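Side-chain contacts in type IV pilus assembly protein PilF (Pseudomonas aeruginosa, PDB 2HO1), which serves as an outer-membrane lipoprotein that PilQ needs to reach the outer membrane and assemble into the secretin of the type IV pilus: residues S167-L170 / N171-Q174; Q159-E162 / Y163-S167; P138-S141 / R142-N146; N104-V107 / L108-G112; A75-A78 / V79-T83. One frame throughout, in Å; residues are numbered along the deposited sequence. Where two conformers were deposited one is given.

Contact 1: S167-L170 / N171-Q174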
loop_
_atom_site.group_PDB
_atom_site.type_symbol
_atom_site.label_atom_id
_atom_site.label_comp_id
_atom_site.label_asym_id
_atom_site.label_seq_id
_atom_site.Cartn_x
_atom_site.Cartn_y
_atom_site.Cartn_z
ATOM N N SER A 167 11.381 -2.095 5.544
ATOM C CA SER A 167 12.157 -3.209 4.991
ATOM C C SER A 167 13.200 -3.738 6.010
ATOM O O SER A 167 13.353 -4.940 6.186
ATOM C CB SER A 167 12.877 -2.761 3.714
ATOM O OG SER A 167 13.469 -3.843 3.025
ATOM N N LEU A 168 13.906 -2.836 6.685
ATOM C CA LEU A 168 14.923 -3.261 7.634
ATOM C C LEU A 168 14.326 -3.841 8.906
ATOM O O LEU A 168 14.989 -4.606 9.592
ATOM C CB LEU A 168 15.864 -2.099 7.985
ATOM C CG LEU A 168 16.846 -1.687 6.875
ATOM C CD1 LEU A 168 17.550 -0.376 7.230
ATOM C CD2 LEU A 168 17.850 -2.773 6.658
ATOM N N ARG A 169 13.088 -3.476 9.231
ATOM C CA ARG A 169 12.440 -4.010 10.429
ATOM C C ARG A 169 12.124 -5.481 10.168
ATOM O O ARG A 169 12.202 -6.296 11.078
ATOM C CB ARG A 169 11.157 -3.236 10.734
ATOM C CG ARG A 169 10.890 -3.014 12.215
ATOM C CD ARG A 169 9.514 -2.388 12.439
ATOM N NE ARG A 169 9.074 -2.408 13.843
ATOM C CZ ARG A 169 7.816 -2.180 14.239
ATOM N NH1 ARG A 169 6.861 -1.931 13.347
ATOM N NH2 ARG A 169 7.499 -2.212 15.528
ATOM N N LEU A 170 11.791 -5.820 8.919
ATOM C CA LEU A 170 11.489 -7.202 8.532
ATOM C C LEU A 170 12.740 -8.033 8.255
ATOM O O LEU A 170 12.749 -9.264 8.413
ATOM C CB LEU A 170 10.616 -7.249 7.283
ATOM C CG LEU A 170 9.210 -6.694 7.411
ATOM C CD1 LEU A 170 8.496 -6.918 6.117
ATOM C CD2 LEU A 170 8.483 -7.377 8.579
ATOM N N ASN A 171 13.786 -7.362 7.792
ATOM C CA ASN A 171 15.037 -8.043 7.538
ATOM C C ASN A 171 16.191 -7.082 7.731
ATOM O O ASN A 171 16.528 -6.295 6.858
ATOM C CB ASN A 171 15.051 -8.643 6.140
ATOM C CG ASN A 171 16.304 -9.420 5.882
ATOM O OD1 ASN A 171 17.146 -9.541 6.766
ATOM N ND2 ASN A 171 16.449 -9.942 4.672
ATOM N N ARG A 172 16.782 -7.156 8.913
ATOM C CA ARG A 172 17.901 -6.309 9.312
ATOM C C ARG A 172 19.161 -6.484 8.488
ATOM O O ARG A 172 19.949 -5.554 8.360
ATOM C CB ARG A 172 18.250 -6.588 10.773
ATOM C CG ARG A 172 17.117 -6.327 11.735
ATOM C CD ARG A 172 16.835 -4.836 11.820
ATOM N NE ARG A 172 15.769 -4.534 12.771
ATOM C CZ ARG A 172 15.184 -3.345 12.869
ATOM N NH1 ARG A 172 15.555 -2.351 12.060
ATOM N NH2 ARG A 172 14.224 -3.151 13.764
ATOM N N ASN A 173 19.349 -7.676 7.935
ATOM C CA ASN A 173 20.545 -7.967 7.166
ATOM C C ASN A 173 20.457 -7.608 5.678
ATOM O O ASN A 173 20.481 -8.488 4.819
ATOM C CB ASN A 173 20.897 -9.450 7.351
ATOM C CG ASN A 173 22.260 -9.816 6.754
ATOM O OD1 ASN A 173 23.036 -8.938 6.349
ATOM N ND2 ASN A 173 22.559 -11.120 6.703
ATOM N N GLN A 174 20.359 -6.315 5.373
ATOM C CA GLN A 174 20.274 -5.864 3.982
ATOM C C GLN A 174 21.200 -4.653 3.794
ATOM O O GLN A 174 20.771 -3.506 3.905
ATOM C CB GLN A 174 18.834 -5.458 3.616
ATOM C CG GLN A 174 17.758 -6.519 3.826
ATOM C CD GLN A 174 16.353 -6.033 3.420
ATOM O OE1 GLN A 174 15.973 -6.096 2.247
ATOM N NE2 GLN A 174 15.594 -5.527 4.389
#

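Contact 2: Q159-E162 / Y163-S167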
loop_
_atom_site.group_PDB
_atom_site.type_symbol
_atom_site.label_atom_id
_atom_site.label_comp_id
_atom_site.label_asym_id
_atom_site.label_seq_id
_atom_site.Cartn_x
_atom_site.Cartn_y
_atom_site.Cartn_z
ATOM N N GLN A 159 9.354 9.812 2.325
ATOM C CA GLN A 159 8.505 8.665 2.120
ATOM C C GLN A 159 9.385 7.424 1.849
ATOM O O GLN A 159 9.118 6.343 2.361
ATOM C CB GLN A 159 7.594 8.925 0.927
ATOM C CG GLN A 159 6.637 7.821 0.652
ATOM C CD GLN A 159 5.712 8.172 -0.481
ATOM O OE1 GLN A 159 5.894 7.718 -1.631
ATOM N NE2 GLN A 159 4.709 9.001 -0.172
ATOM N N ALA A 160 10.431 7.597 1.044
ATOM C CA ALA A 160 11.337 6.500 0.734
ATOM C C ALA A 160 11.910 5.955 2.050
ATOM O O ALA A 160 11.976 4.734 2.275
ATOM C CB ALA A 160 12.493 7.002 -0.180
ATOM N N LYS A 161 12.289 6.887 2.919
ATOM C CA LYS A 161 12.880 6.550 4.202
ATOM C C LYS A 161 11.961 5.658 5.013
ATOM O O LYS A 161 12.419 4.644 5.582
ATOM C CB LYS A 161 13.211 7.840 4.969
ATOM C CG LYS A 161 13.906 7.660 6.292
ATOM C CD LYS A 161 14.066 9.037 6.917
ATOM C CE LYS A 161 14.469 9.011 8.388
ATOM N NZ LYS A 161 14.386 10.417 8.924
ATOM N N GLU A 162 10.677 6.017 5.082
ATOM C CA GLU A 162 9.725 5.195 5.830
ATOM C C GLU A 162 9.623 3.789 5.228
ATOM O O GLU A 162 9.540 2.811 5.956
ATOM C CB GLU A 162 8.342 5.874 5.920
ATOM C CG GLU A 162 8.388 7.104 6.822
ATOM C CD GLU A 162 7.029 7.702 7.187
ATOM O OE1 GLU A 162 6.062 6.956 7.502
ATOM O OE2 GLU A 162 6.946 8.952 7.188
ATOM N N TYR A 163 9.655 3.678 3.905
ATOM C CA TYR A 163 9.585 2.371 3.293
ATOM C C TYR A 163 10.854 1.596 3.608
ATOM O O TYR A 163 10.789 0.423 3.961
ATOM C CB TYR A 163 9.358 2.482 1.784
ATOM C CG TYR A 163 7.896 2.762 1.422
ATOM C CD1 TYR A 163 6.855 1.961 1.933
ATOM C CD2 TYR A 163 7.556 3.806 0.556
ATOM C CE1 TYR A 163 5.507 2.199 1.583
ATOM C CE2 TYR A 163 6.233 4.043 0.205
ATOM C CZ TYR A 163 5.222 3.248 0.710
ATOM O OH TYR A 163 3.945 3.472 0.303
ATOM N N PHE A 164 12.011 2.245 3.500
ATOM C CA PHE A 164 13.266 1.578 3.826
ATOM C C PHE A 164 13.302 1.082 5.281
ATOM O O PHE A 164 13.793 -0.013 5.545
ATOM C CB PHE A 164 14.462 2.494 3.528
ATOM C CG PHE A 164 14.696 2.714 2.044
ATOM C CD1 PHE A 164 14.577 1.655 1.147
ATOM C CD2 PHE A 164 15.034 3.974 1.550
ATOM C CE1 PHE A 164 14.789 1.857 -0.215
ATOM C CE2 PHE A 164 15.246 4.184 0.205
ATOM C CZ PHE A 164 15.126 3.135 -0.682
ATOM N N GLU A 165 12.780 1.875 6.215
ATOM C CA GLU A 165 12.738 1.438 7.602
ATOM C C GLU A 165 11.851 0.203 7.766
ATOM O O GLU A 165 12.174 -0.696 8.562
ATOM C CB GLU A 165 12.249 2.572 8.514
ATOM C CG GLU A 165 13.306 3.627 8.758
ATOM C CD GLU A 165 12.748 4.918 9.347
ATOM O OE1 GLU A 165 11.512 5.113 9.320
ATOM O OE2 GLU A 165 13.550 5.761 9.811
ATOM N N LYS A 166 10.730 0.145 7.039
ATOM C CA LYS A 166 9.865 -1.034 7.130
ATOM C C LYS A 166 10.626 -2.270 6.629
ATOM O O LYS A 166 10.527 -3.373 7.211
ATOM C CB LYS A 166 8.557 -0.858 6.314
ATOM C CG LYS A 166 7.610 0.240 6.815
ATOM C CD LYS A 166 6.302 0.228 6.032
ATOM C CE LYS A 166 5.614 1.578 6.084
ATOM N NZ LYS A 166 5.197 2.032 7.459
ATOM N N SER A 167 11.381 -2.095 5.544
ATOM C CA SER A 167 12.157 -3.209 4.991
ATOM C C SER A 167 13.200 -3.738 6.010
ATOM O O SER A 167 13.353 -4.940 6.186
ATOM C CB SER A 167 12.877 -2.761 3.714
ATOM O OG SER A 167 13.469 -3.843 3.025
HETATM O O HOH W 1 4.466 4.788 6.650
HETATM O O HOH W 2 8.958 3.352 8.883
#

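Contact 3: P138-S141 / R142-N146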
loop_
_atom_site.group_PDB
_atom_site.type_symbol
_atom_site.label_atom_id
_atom_site.label_comp_id
_atom_site.label_asym_id
_atom_site.label_seq_id
_atom_site.Cartn_x
_atom_site.Cartn_y
_atom_site.Cartn_z
ATOM N N PRO A 138 7.375 -14.319 2.379
ATOM C CA PRO A 138 8.735 -14.315 2.918
ATOM C C PRO A 138 9.622 -13.154 2.473
ATOM O O PRO A 138 10.489 -12.706 3.221
ATOM C CB PRO A 138 9.288 -15.680 2.465
ATOM C CG PRO A 138 8.088 -16.530 2.389
ATOM C CD PRO A 138 7.092 -15.611 1.722
ATOM N N GLU A 139 9.404 -12.665 1.259
ATOM C CA GLU A 139 10.199 -11.573 0.730
ATOM C C GLU A 139 9.503 -10.214 0.786
ATOM O O GLU A 139 9.836 -9.297 0.031
ATOM C CB GLU A 139 10.614 -11.891 -0.700
ATOM C CG GLU A 139 11.983 -12.517 -0.825
ATOM C CD GLU A 139 12.159 -13.752 0.027
ATOM O OE1 GLU A 139 11.350 -14.703 -0.109
ATOM O OE2 GLU A 139 13.118 -13.770 0.839
ATOM N N ARG A 140 8.544 -10.082 1.693
ATOM C CA ARG A 140 7.832 -8.822 1.841
ATOM C C ARG A 140 8.848 -7.686 2.082
ATOM O O ARG A 140 8.623 -6.544 1.640
ATOM C CB ARG A 140 6.815 -8.961 2.977
ATOM C CG ARG A 140 6.091 -7.684 3.434
ATOM C CD ARG A 140 4.728 -8.087 4.017
ATOM N NE ARG A 140 4.011 -6.988 4.653
ATOM C CZ ARG A 140 4.021 -6.739 5.966
ATOM N NH1 ARG A 140 4.716 -7.517 6.802
ATOM N NH2 ARG A 140 3.344 -5.701 6.449
ATOM N N SER A 141 9.966 -7.989 2.756
ATOM C CA SER A 141 11.003 -6.970 3.001
ATOM C C SER A 141 11.490 -6.353 1.683
ATOM O O SER A 141 11.825 -5.170 1.632
ATOM C CB SER A 141 12.210 -7.565 3.729
ATOM O OG SER A 141 12.777 -8.648 3.005
ATOM N N ARG A 142 11.546 -7.165 0.631
ATOM C CA ARG A 142 11.964 -6.697 -0.706
ATOM C C ARG A 142 10.898 -5.805 -1.311
ATOM O O ARG A 142 11.202 -4.853 -2.037
ATOM C CB ARG A 142 12.209 -7.884 -1.641
ATOM C CG ARG A 142 13.654 -8.353 -1.629
ATOM C CD ARG A 142 13.831 -9.858 -1.929
ATOM N NE ARG A 142 13.025 -10.396 -3.032
ATOM C CZ ARG A 142 13.280 -11.570 -3.615
ATOM N NH1 ARG A 142 14.319 -12.302 -3.200
ATOM N NH2 ARG A 142 12.501 -12.029 -4.598
ATOM N N VAL A 143 9.635 -6.143 -1.046
ATOM C CA VAL A 143 8.551 -5.330 -1.532
ATOM C C VAL A 143 8.705 -3.911 -0.978
ATOM O O VAL A 143 8.554 -2.936 -1.720
ATOM C CB VAL A 143 7.187 -5.909 -1.096
ATOM C CG1 VAL A 143 6.088 -4.946 -1.436
ATOM C CG2 VAL A 143 6.971 -7.260 -1.761
ATOM N N PHE A 144 9.002 -3.785 0.313
ATOM C CA PHE A 144 9.176 -2.470 0.911
ATOM C C PHE A 144 10.447 -1.776 0.434
ATOM O O PHE A 144 10.505 -0.532 0.372
ATOM C CB PHE A 144 9.174 -2.549 2.432
ATOM C CG PHE A 144 7.809 -2.750 3.011
ATOM C CD1 PHE A 144 6.779 -1.848 2.728
ATOM C CD2 PHE A 144 7.524 -3.854 3.805
ATOM C CE1 PHE A 144 5.507 -2.038 3.212
ATOM C CE2 PHE A 144 6.227 -4.038 4.291
ATOM C CZ PHE A 144 5.227 -3.120 3.986
ATOM N N GLU A 145 11.483 -2.551 0.147
ATOM C CA GLU A 145 12.679 -1.938 -0.400
ATOM C C GLU A 145 12.279 -1.290 -1.746
ATOM O O GLU A 145 12.636 -0.155 -2.030
ATOM C CB GLU A 145 13.762 -2.982 -0.671
ATOM C CG GLU A 145 14.978 -2.376 -1.376
ATOM C CD GLU A 145 16.060 -3.390 -1.687
ATOM O OE1 GLU A 145 15.733 -4.504 -2.164
ATOM O OE2 GLU A 145 17.245 -3.057 -1.454
ATOM N N ASN A 146 11.542 -2.024 -2.570
ATOM C CA ASN A 146 11.114 -1.512 -3.871
ATOM C C ASN A 146 10.233 -0.270 -3.777
ATOM O O ASN A 146 10.357 0.642 -4.587
ATOM C CB ASN A 146 10.428 -2.610 -4.688
ATOM C CG ASN A 146 11.424 -3.599 -5.251
ATOM O OD1 ASN A 146 12.587 -3.255 -5.451
ATOM N ND2 ASN A 146 10.982 -4.823 -5.509
#

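Contact 4: N104-V107 / L108-G112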
loop_
_atom_site.group_PDB
_atom_site.type_symbol
_atom_site.label_atom_id
_atom_site.label_comp_id
_atom_site.label_asym_id
_atom_site.label_seq_id
_atom_site.Cartn_x
_atom_site.Cartn_y
_atom_site.Cartn_z
ATOM N N ASN A 104 -0.979 -12.303 -6.175
ATOM C CA ASN A 104 0.230 -13.077 -5.927
ATOM C C ASN A 104 1.386 -12.114 -5.631
ATOM O O ASN A 104 1.953 -11.509 -6.546
ATOM C CB ASN A 104 0.567 -13.894 -7.188
ATOM C CG ASN A 104 1.793 -14.744 -7.019
ATOM O OD1 ASN A 104 2.791 -14.320 -6.468
ATOM N ND2 ASN A 104 1.731 -15.954 -7.517
ATOM N N ALA A 105 1.762 -12.005 -4.366
ATOM C CA ALA A 105 2.809 -11.069 -3.938
ATOM C C ALA A 105 4.188 -11.234 -4.563
ATOM O O ALA A 105 4.880 -10.245 -4.807
ATOM C CB ALA A 105 2.936 -11.083 -2.392
ATOM N N ARG A 106 4.614 -12.475 -4.777
ATOM C CA ARG A 106 5.911 -12.712 -5.364
ATOM C C ARG A 106 5.956 -12.135 -6.794
ATOM O O ARG A 106 6.896 -11.430 -7.160
ATOM C CB ARG A 106 6.202 -14.224 -5.394
ATOM C CG ARG A 106 7.599 -14.572 -5.895
ATOM C CD ARG A 106 7.801 -16.108 -5.972
ATOM N NE ARG A 106 7.001 -16.660 -7.055
ATOM C CZ ARG A 106 7.371 -16.614 -8.336
ATOM N NH1 ARG A 106 8.551 -16.074 -8.674
ATOM N NH2 ARG A 106 6.583 -17.125 -9.278
ATOM N N VAL A 107 4.926 -12.438 -7.577
ATOM C CA VAL A 107 4.854 -11.995 -8.952
ATOM C C VAL A 107 4.579 -10.499 -9.021
ATOM O O VAL A 107 5.165 -9.808 -9.866
ATOM C CB VAL A 107 3.795 -12.801 -9.705
ATOM C CG1 VAL A 107 3.628 -12.275 -11.129
ATOM C CG2 VAL A 107 4.223 -14.272 -9.718
ATOM N N LEU A 108 3.738 -9.990 -8.120
ATOM C CA LEU A 108 3.491 -8.554 -8.091
ATOM C C LEU A 108 4.814 -7.849 -7.786
ATOM O O LEU A 108 5.103 -6.789 -8.341
ATOM C CB LEU A 108 2.460 -8.187 -7.026
ATOM C CG LEU A 108 0.988 -8.463 -7.401
ATOM C CD1 LEU A 108 0.109 -8.360 -6.128
ATOM C CD2 LEU A 108 0.515 -7.445 -8.492
ATOM N N ASN A 109 5.633 -8.434 -6.924
ATOM C CA ASN A 109 6.885 -7.776 -6.575
ATOM C C ASN A 109 7.890 -7.839 -7.729
ATOM O O ASN A 109 8.549 -6.862 -7.997
ATOM C CB ASN A 109 7.486 -8.374 -5.291
ATOM C CG ASN A 109 8.769 -7.668 -4.873
ATOM O OD1 ASN A 109 8.800 -6.448 -4.689
ATOM N ND2 ASN A 109 9.827 -8.428 -4.718
ATOM N N ASN A 110 7.994 -8.989 -8.406
ATOM C CA ASN A 110 8.889 -9.116 -9.545
ATOM C C ASN A 110 8.445 -8.133 -10.656
ATOM O O ASN A 110 9.282 -7.483 -11.290
ATOM C CB ASN A 110 8.860 -10.540 -10.100
ATOM C CG ASN A 110 9.588 -11.553 -9.186
ATOM O OD1 ASN A 110 10.352 -11.168 -8.318
ATOM N ND2 ASN A 110 9.352 -12.834 -9.402
ATOM N N TYR A 111 7.138 -8.046 -10.898
ATOM C CA TYR A 111 6.628 -7.140 -11.916
ATOM C C TYR A 111 6.885 -5.661 -11.538
ATOM O O TYR A 111 7.345 -4.859 -12.376
ATOM C CB TYR A 111 5.136 -7.424 -12.173
ATOM C CG TYR A 111 4.489 -6.627 -13.324
ATOM C CD1 TYR A 111 5.240 -6.208 -14.445
ATOM C CD2 TYR A 111 3.114 -6.357 -13.318
ATOM C CE1 TYR A 111 4.620 -5.545 -15.522
ATOM C CE2 TYR A 111 2.488 -5.704 -14.387
ATOM C CZ TYR A 111 3.251 -5.296 -15.489
ATOM O OH TYR A 111 2.632 -4.577 -16.502
ATOM N N GLY A 112 6.616 -5.293 -10.286
ATOM C CA GLY A 112 6.881 -3.925 -9.875
ATOM C C GLY A 112 8.359 -3.581 -9.976
ATOM O O GLY A 112 8.746 -2.407 -10.257
HETATM O O HOH W 3 10.721 -14.794 -7.495
#

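Contact 5: A75-A78 / V79-T83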
loop_
_atom_site.group_PDB
_atom_site.type_symbol
_atom_site.label_atom_id
_atom_site.label_comp_id
_atom_site.label_asym_id
_atom_site.label_seq_id
_atom_site.Cartn_x
_atom_site.Cartn_y
_atom_site.Cartn_z
ATOM N N ALA A 75 5.197 -16.238 -15.162
ATOM C CA ALA A 75 6.109 -15.393 -14.387
ATOM C C ALA A 75 7.587 -15.668 -14.665
ATOM O O ALA A 75 8.398 -14.748 -14.758
ATOM C CB ALA A 75 5.813 -15.550 -12.893
ATOM N N ALA A 76 7.950 -16.940 -14.777
ATOM C CA ALA A 76 9.328 -17.304 -15.067
ATOM C C ALA A 76 9.689 -16.860 -16.489
ATOM O O ALA A 76 10.776 -16.329 -16.733
ATOM C CB ALA A 76 9.504 -18.829 -14.922
ATOM N N LEU A 77 8.787 -17.098 -17.433
ATOM C CA LEU A 77 9.031 -16.683 -18.816
ATOM C C LEU A 77 9.220 -15.155 -18.836
ATOM O O LEU A 77 10.059 -14.644 -19.562
ATOM C CB LEU A 77 7.863 -17.120 -19.700
ATOM C CG LEU A 77 8.031 -17.104 -21.227
ATOM C CD1 LEU A 77 9.273 -17.903 -21.668
ATOM C CD2 LEU A 77 6.760 -17.720 -21.832
ATOM N N ALA A 78 8.443 -14.439 -18.015
ATOM C CA ALA A 78 8.558 -12.996 -17.882
ATOM C C ALA A 78 9.964 -12.542 -17.512
ATOM O O ALA A 78 10.455 -11.558 -18.059
ATOM C CB ALA A 78 7.541 -12.465 -16.887
ATOM N N VAL A 79 10.626 -13.253 -16.598
ATOM C CA VAL A 79 11.973 -12.833 -16.249
ATOM C C VAL A 79 12.954 -13.284 -17.335
ATOM O O VAL A 79 14.038 -12.713 -17.466
ATOM C CB VAL A 79 12.418 -13.368 -14.867
ATOM C CG1 VAL A 79 11.310 -13.147 -13.833
ATOM C CG2 VAL A 79 12.807 -14.810 -14.975
ATOM N N VAL A 80 12.587 -14.308 -18.104
ATOM C CA VAL A 80 13.469 -14.753 -19.185
ATOM C C VAL A 80 13.524 -13.543 -20.135
ATOM O O VAL A 80 14.596 -13.055 -20.443
ATOM C CB VAL A 80 12.944 -15.969 -19.984
ATOM C CG1 VAL A 80 13.760 -16.107 -21.297
ATOM C CG2 VAL A 80 13.082 -17.273 -19.156
ATOM N N PHE A 81 12.367 -13.049 -20.561
ATOM C CA PHE A 81 12.288 -11.902 -21.468
ATOM C C PHE A 81 12.903 -10.626 -20.891
ATOM O O PHE A 81 13.570 -9.875 -21.597
ATOM C CB PHE A 81 10.835 -11.631 -21.863
ATOM C CG PHE A 81 10.243 -12.673 -22.762
ATOM C CD1 PHE A 81 10.934 -13.130 -23.868
ATOM C CD2 PHE A 81 8.987 -13.189 -22.508
ATOM C CE1 PHE A 81 10.388 -14.087 -24.696
ATOM C CE2 PHE A 81 8.437 -14.145 -23.334
ATOM C CZ PHE A 81 9.138 -14.595 -24.429
ATOM N N GLN A 82 12.631 -10.375 -19.615
ATOM C CA GLN A 82 13.139 -9.201 -18.924
ATOM C C GLN A 82 14.648 -9.255 -18.972
ATOM O O GLN A 82 15.310 -8.259 -19.217
ATOM C CB GLN A 82 12.638 -9.222 -17.471
ATOM C CG GLN A 82 13.328 -8.287 -16.486
ATOM C CD GLN A 82 12.670 -8.370 -15.091
ATOM O OE1 GLN A 82 11.837 -9.254 -14.838
ATOM N NE2 GLN A 82 13.038 -7.463 -14.202
ATOM N N THR A 83 15.194 -10.435 -18.727
ATOM C CA THR A 83 16.637 -10.630 -18.761
ATOM C C THR A 83 17.196 -10.385 -20.194
ATOM O O THR A 83 18.303 -9.870 -20.357
ATOM C CB THR A 83 16.993 -12.068 -18.299
ATOM O OG1 THR A 83 16.437 -12.295 -16.989
ATOM C CG2 THR A 83 18.531 -12.266 -18.269
#

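Contact 1: S167-L170 / N171-Q174
The end of helix 157-170 and the turn leading to helix 175-187 form a link between successive helices of the tetratricopeptide (TPR) superhelix, and here Ser167 and Leu168 are held by Asn171, Arg172 and Gln174. The last helical bond runs from Asn171 N to Ser167 O, 2.9 Å. Asn171 then leaves the helical conformation, and its side chain organises the reversal: OD1 accepts from Asn173 N at 3.1 Å, an Asx turn, a task asparagine suits because its short amide reaches the backbone N-H two residues on.

Gln174, at the N-cap position of the next helix, sends an extended chain back across the turn. Its NE2 makes two bonds in well-separated directions, to Asn171 O at 2.7 Å and to Ser167 OG at 3.0 Å, which fix the rotation of the amide. Ser167 is small enough for this buried spot; its hydroxyl also bonds to Ser141 O on helix 140-153, so one oxygen joins the turn to the preceding helix. Leu168 brings CD2 to 4.2 Å from Gln174 CB, and its side chain packs on Val177 and Met181 of helix 175-187.

Arg172 folds back over the helix end. The bend at chi2, -69°, turns its guanidinium over the backbone, while its long aliphatic part lies against Leu168 O. Arg169 and Arg172 run side by side with their guanidinium planes 63° apart, the like charges being kept at 5.2 Å between Arg169 NE and Arg172 NH2. Arg169 CA sits over the centre of one face of the Arg172 guanidinium, 3.7 Å above its plane.

Contact 2: Q159-E162 / Y163-S167
Regular alpha-helical bonds join Gln159 through Glu162 to the residues four places on, the shortest being Phe164 N to Ala160 O at 2.8 Å with a nearly straight N-H (167°). This spacing brings side chains together in pairs along helix 157-170.

Two pairs pack on neighbouring helices. Gln159 and Tyr163 point the same way, side by side, with CG of Gln159 3.8 Å from Tyr163 CE2 and the amide turned 75° from the ring. Both polar ends reach further, Gln159 OE1 to Ser151 OG and Tyr163 OH to Tyr125 OH, and both side chains also touch the second subunit, at Glu130 and Gln133. Next to them the Ala160 methyl, CB, meets Phe164 CE2 at 4.0 Å; the small residue leaves space for helix 140-153.

The other two pairs are polar and water-touched. Lys161 and Glu165 do not form a salt bridge, since NZ and OE2 are 4.8 Å apart. Glu162 and Lys166 are joined through a water that donates to Glu162 OE1 at 2.8 Å and accepts from Lys166 NZ at 3.0 Å. The bend at the end of the lysine chain (chi4 -62°) turns its ammonium group to that water. A second water donates to Glu162 O and Glu165 OE1. Glu162 OE1 also forms a salt bridge with Arg103 of the second subunit, and Lys166 NZ bonds to Gln133 O of that subunit.

The small Ala160 followed one turn later by the aromatic Phe164 fits the TPR consensus for the second helix of a repeat, here the one assigned as TPR 4.

Contact 3: P138-S141 / R142-N146
Glu139 and Arg142 lie side by side and point the same way, yet they meet through carbon and not through charge. CG of the glutamate sits over one face of the Arg142 guanidinium, 3.1 Å above the plane and offset toward its rim, a tight fit. The carboxylate is turned 51° from the guanidinium, and OE2 remains 4.5 Å from Arg142 NH1 and well out of its plane, so some attraction between the charges may remain but no N-H points at the oxygen. A bend at chi2 of Glu139 (54°) helps bring CG closest to the guanidinium.

On another side of the helix Arg140 and Phe144 form a second side-by-side pair, pointing the same way, with planes 67° apart. Here the ring edge meets the flat cation: Phe144 CE2 stands 3.5 Å above the guanidinium plane. The extended arginine also gives its NE to Ser132 O, which fixes the guanidinium, and Phe144 packs on Gln133 of the second subunit.

Beneath these pairs Glu139 O receives Arg142 N at 2.8 Å and, weakly, Val143 N at 3.3 Å, as the first turn forms. Ser141 O takes Glu145 N at 3.0 Å and also a bond from Ser167 OG; the short side chain of Ser141 touches Leu170 of helix 157-170. Together these contacts lie in the first turns of helix 140-153, with Glu139 at its N-cap position, the opening of the first helix of the repeat assigned as TPR 4.

Contact 4: N104-V107 / L108-G112
Asn104 and Leu108 meet at the tightly packed start of helix 105-117, whereas Arg106 and Asn110 meet on its watery flank. Asn104 occupies the N-cap position and serves the helix twice. Its carbonyl O accepts Leu108 N at 2.8 Å, and its side chain, with CG anti to the backbone N (chi1 -179°), places OD1 3.1 Å from Val107 N, a capping bond that is nearly straight at hydrogen although the donor stands 50° above the amide carbonyl plane. Asparagine is favoured at such a cap because its short amide can bend round to an N-H of the first turn that has no helical acceptor. Leu108 lies against the same residue, its CG 3.3 Å from Asn104 O, while its side chain packs on Glu130 and Ala131. Further along, Val107 O takes Tyr111 N at 2.8 Å.

The polar flank is looser. Arg106 and Asn110 bring together two donors, NH1 and ND2, 3.4 Å apart, with the guanidinium and amide planes at 72°. Such a pair could not bond directly, and a water settles the matter by accepting from Arg106 NH1 at 2.8 Å and from Asn110 ND2 at 3.1 Å. The water lies at the guanidinium edge, in its plane. Arg106 NH2 has in addition a long, weak ion pair with Asp72.

The buried faces are shared among several helices: Val107 and Tyr111 rest on helix 87-100, where Tyr111 OH bonds to Asp91; Leu108 leans on helix 121-131; and Asn109 reaches Asn146 of helix 140-153.

Contact 5: A75-A78 / V79-T83
Helix 71-83 is one of the antiparallel-packed helices of the TPR superhelix, and Leu77 with Phe81 forms an apolar pair one turn apart on it. Leu77 CG lies 3.7 Å from Phe81 CE2, and this branch point comes nearer the ring than the methyl CD1. Because CG of Leu77 stands anti to the backbone N (chi1 -165°), the side chain runs out beside its own carbonyl, toward the next turn. Its CD1 also approaches Val80 CB, more loosely, at 4.5 Å.

Phe81 N bonds to Leu77 O at 3.0 Å, nearly straight (168°), and Gln82 N to Ala78 O at 2.9 Å, while Val79 N is divided between Ala75 O and, weakly, Ala76 O. Val80 CG2 rests 3.5 Å from Ala76 O, so the beta-branched side chain lies against a carbonyl of the preceding turn. Gln82 ends the apolar run with both ends of its amide engaged, OE1 by Tyr94 OH and NE2 by Glu117 OE1.

Ala76 and Ala78 are small where neighbours come close, Ala76 against Leu60 and Leu45, Ala78 against Glu93. Small residues interspersed with large apolar ones, buried between helices 33-49, 57-66 and 87-100, are characteristic of TPR helix packing.

Contacts 4 and 5 are the more buried; contacts 1 and 3 reach the surface, while contact 2 is partly buried and turned to the second subunit. Contacts 1 and 2 share helix 157-170, and contact 3 opens the helix before it; contacts 2 and 3 lie in TPR 4, and contact 1 leads from it into TPR 5. Contact 3 also meets contact 4 through Asn146 and Asn109, and contact 4 meets contact 5 where Val107 lies against Ala75. Chemistry follows position: contacts 1 and 4 rely on amide caps and turns, contact 3 on carbon and ring edge against guanidinium groups, contact 2 on water bridges and second-subunit partners, and contact 5 on apolar side chains.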